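Side-chain contact in myosin-I heavy chain (Dictyostelium discoideum, PDB 5EJY), which is an actin-based motor with ATPase activity involved in the early steps of phagocytosis and adhesion, represented here by a MyTH4-FERM unit of its tail: residues D83-V88 against P187-L192. Residues are numbered along the deposited sequence; the frame is centred on the assembly and turned at random.
Sequences DFYSPV and PSVTEL
Leu192 lays its CB over one face of the Tyr85 ring in a CH-pi contact, 4.0 Å from the ring centroid and 21° off the normal, offset toward the rim. The two side chains run past each other in opposite directions: the ring extends along the leucine until CE1 lies 3.8 Å from Leu192 CB, while Leu192 CD1 reaches back to Tyr85 CD1, also at 3.8 Å. Tyr85 CB points toward 187-192, and with CG anti to the carbonyl carbon (chi1 -72°) the ring is laid alongside Leu192. Phe84 CD2 covers the opposite face of the ring near its centre, 3.5 Å above the plane, which clamps the ring between two apolar groups. The remaining contacts are apolar. Val189 CG1 approaches the ring obliquely, 4.0 Å from Tyr85 CD2, and Val88 CG1 meets Leu192 CD2 tip to tip at 4.1 Å. Replacing Tyr85 by an alanine is likely to open a gap between Phe84 and Leu192 and to leave Val189 CG1 without its ring partner. Ser188 is the N-cap of helix 189-196, its OG accepting a weak bond from Glu191 N. The contact joins helix 81-97 to helix 189-196, both within the MyTH4 region; Phe131 of helix 119-133 touches both Val88 and Leu192, and on the FERM side helix 264-277 supplies Glu272, which accepts from Val189 N.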
loop_
_atom_site.group_PDB
_atom_site.type_symbol
_atom_site.label_atom_id
_atom_site.label_comp_id
_atom_site.label_asym_id
_atom_site.label_seq_id
_atom_site.Cartn_x
_atom_site.Cartn_y
_atom_site.Cartn_z
ATOM N N ASP A 83 -23.276 1.712 -8.271
ATOM C CA ASP A 83 -24.576 1.132 -7.971
ATOM C C ASP A 83 -24.517 -0.396 -8.055
ATOM O O ASP A 83 -25.007 -1.103 -7.172
ATOM C CB ASP A 83 -25.629 1.682 -8.937
ATOM C CG ASP A 83 -27.021 1.164 -8.639
ATOM O OD1 ASP A 83 -27.360 1.019 -7.446
ATOM O OD2 ASP A 83 -27.773 0.896 -9.597
ATOM N N PHE A 84 -23.903 -0.897 -9.120
ATOM C CA PHE A 84 -23.770 -2.332 -9.334
ATOM C C PHE A 84 -23.115 -3.056 -8.155
ATOM O O PHE A 84 -23.494 -4.171 -7.808
ATOM C CB PHE A 84 -22.957 -2.591 -10.597
ATOM C CG PHE A 84 -22.798 -4.044 -10.929
ATOM C CD1 PHE A 84 -23.855 -4.763 -11.464
ATOM C CD2 PHE A 84 -21.592 -4.691 -10.714
ATOM C CE1 PHE A 84 -23.722 -6.099 -11.773
ATOM C CE2 PHE A 84 -21.444 -6.035 -11.023
ATOM C CZ PHE A 84 -22.513 -6.742 -11.556
ATOM N N TYR A 85 -22.122 -2.422 -7.548
ATOM C CA TYR A 85 -21.374 -3.054 -6.465
ATOM C C TYR A 85 -21.875 -2.714 -5.069
ATOM O O TYR A 85 -21.406 -3.290 -4.087
ATOM C CB TYR A 85 -19.881 -2.742 -6.590
ATOM C CG TYR A 85 -19.250 -3.484 -7.733
ATOM C CD1 TYR A 85 -19.094 -4.861 -7.679
ATOM C CD2 TYR A 85 -18.836 -2.819 -8.880
ATOM C CE1 TYR A 85 -18.534 -5.560 -8.733
ATOM C CE2 TYR A 85 -18.270 -3.505 -9.937
ATOM C CZ TYR A 85 -18.121 -4.872 -9.858
ATOM O OH TYR A 85 -17.553 -5.558 -10.896
ATOM N N SER A 86 -22.827 -1.790 -4.976
ATOM C CA SER A 86 -23.344 -1.381 -3.676
ATOM C C SER A 86 -23.830 -2.539 -2.786
ATOM O O SER A 86 -23.531 -2.557 -1.588
ATOM C CB SER A 86 -24.413 -0.281 -3.810
ATOM O OG SER A 86 -25.546 -0.737 -4.524
ATOM N N PRO A 87 -24.573 -3.508 -3.349
ATOM C CA PRO A 87 -24.945 -4.624 -2.466
ATOM C C PRO A 87 -23.729 -5.433 -2.013
ATOM O O PRO A 87 -23.733 -5.966 -0.902
ATOM C CB PRO A 87 -25.864 -5.486 -3.346
ATOM C CG PRO A 87 -25.485 -5.132 -4.755
ATOM C CD PRO A 87 -25.111 -3.673 -4.711
ATOM N N VAL A 88 -22.710 -5.525 -2.866
ATOM C CA VAL A 88 -21.466 -6.212 -2.516
ATOM C C VAL A 88 -20.732 -5.493 -1.373
ATOM O O VAL A 88 -20.293 -6.120 -0.403
ATOM C CB VAL A 88 -20.535 -6.367 -3.741
ATOM C CG1 VAL A 88 -19.210 -6.993 -3.340
ATOM C CG2 VAL A 88 -21.209 -7.206 -4.809
ATOM N N PRO A 187 -12.676 -4.111 -0.565
ATOM C CA PRO A 187 -12.232 -3.803 -1.932
ATOM C C PRO A 187 -12.904 -2.569 -2.547
ATOM O O PRO A 187 -14.121 -2.384 -2.415
ATOM C CB PRO A 187 -12.646 -5.054 -2.709
ATOM C CG PRO A 187 -12.492 -6.139 -1.723
ATOM C CD PRO A 187 -12.874 -5.565 -0.376
ATOM N N SER A 188 -12.105 -1.735 -3.204
ATOM C CA SER A 188 -12.624 -0.625 -4.005
ATOM C C SER A 188 -13.331 -1.173 -5.236
ATOM O O SER A 188 -13.185 -2.349 -5.572
ATOM C CB SER A 188 -11.472 0.262 -4.480
ATOM O OG SER A 188 -10.572 -0.475 -5.280
ATOM N N VAL A 189 -14.070 -0.318 -5.934
ATOM C CA VAL A 189 -14.693 -0.736 -7.190
ATOM C C VAL A 189 -13.680 -1.254 -8.218
ATOM O O VAL A 189 -13.945 -2.215 -8.940
ATOM C CB VAL A 189 -15.520 0.399 -7.825
ATOM C CG1 VAL A 189 -15.988 -0.010 -9.231
ATOM C CG2 VAL A 189 -16.698 0.744 -6.939
ATOM N N THR A 190 -12.518 -0.620 -8.297
ATOM C CA THR A 190 -11.518 -1.054 -9.269
ATOM C C THR A 190 -11.057 -2.482 -8.987
ATOM O O THR A 190 -10.874 -3.287 -9.905
ATOM C CB THR A 190 -10.300 -0.128 -9.289
ATOM O OG1 THR A 190 -10.738 1.213 -9.506
ATOM C CG2 THR A 190 -9.365 -0.528 -10.415
ATOM N N GLU A 191 -10.865 -2.797 -7.713
ATOM C CA GLU A 191 -10.455 -4.145 -7.342
ATOM C C GLU A 191 -11.564 -5.167 -7.613
ATOM O O GLU A 191 -11.303 -6.258 -8.129
ATOM C CB GLU A 191 -10.021 -4.178 -5.868
ATOM C CG GLU A 191 -9.574 -5.558 -5.381
ATOM C CD GLU A 191 -9.282 -5.584 -3.884
ATOM O OE1 GLU A 191 -9.240 -4.500 -3.242
ATOM O OE2 GLU A 191 -9.083 -6.687 -3.340
ATOM N N LEU A 192 -12.799 -4.818 -7.263
ATOM C CA LEU A 192 -13.931 -5.719 -7.488
ATOM C C LEU A 192 -14.110 -6.042 -8.965
ATOM O O LEU A 192 -14.438 -7.172 -9.326
ATOM C CB LEU A 192 -15.231 -5.128 -6.917
ATOM C CG LEU A 192 -15.317 -5.053 -5.390
ATOM C CD1 LEU A 192 -16.501 -4.217 -4.969
ATOM C CD2 LEU A 192 -15.415 -6.457 -4.797
#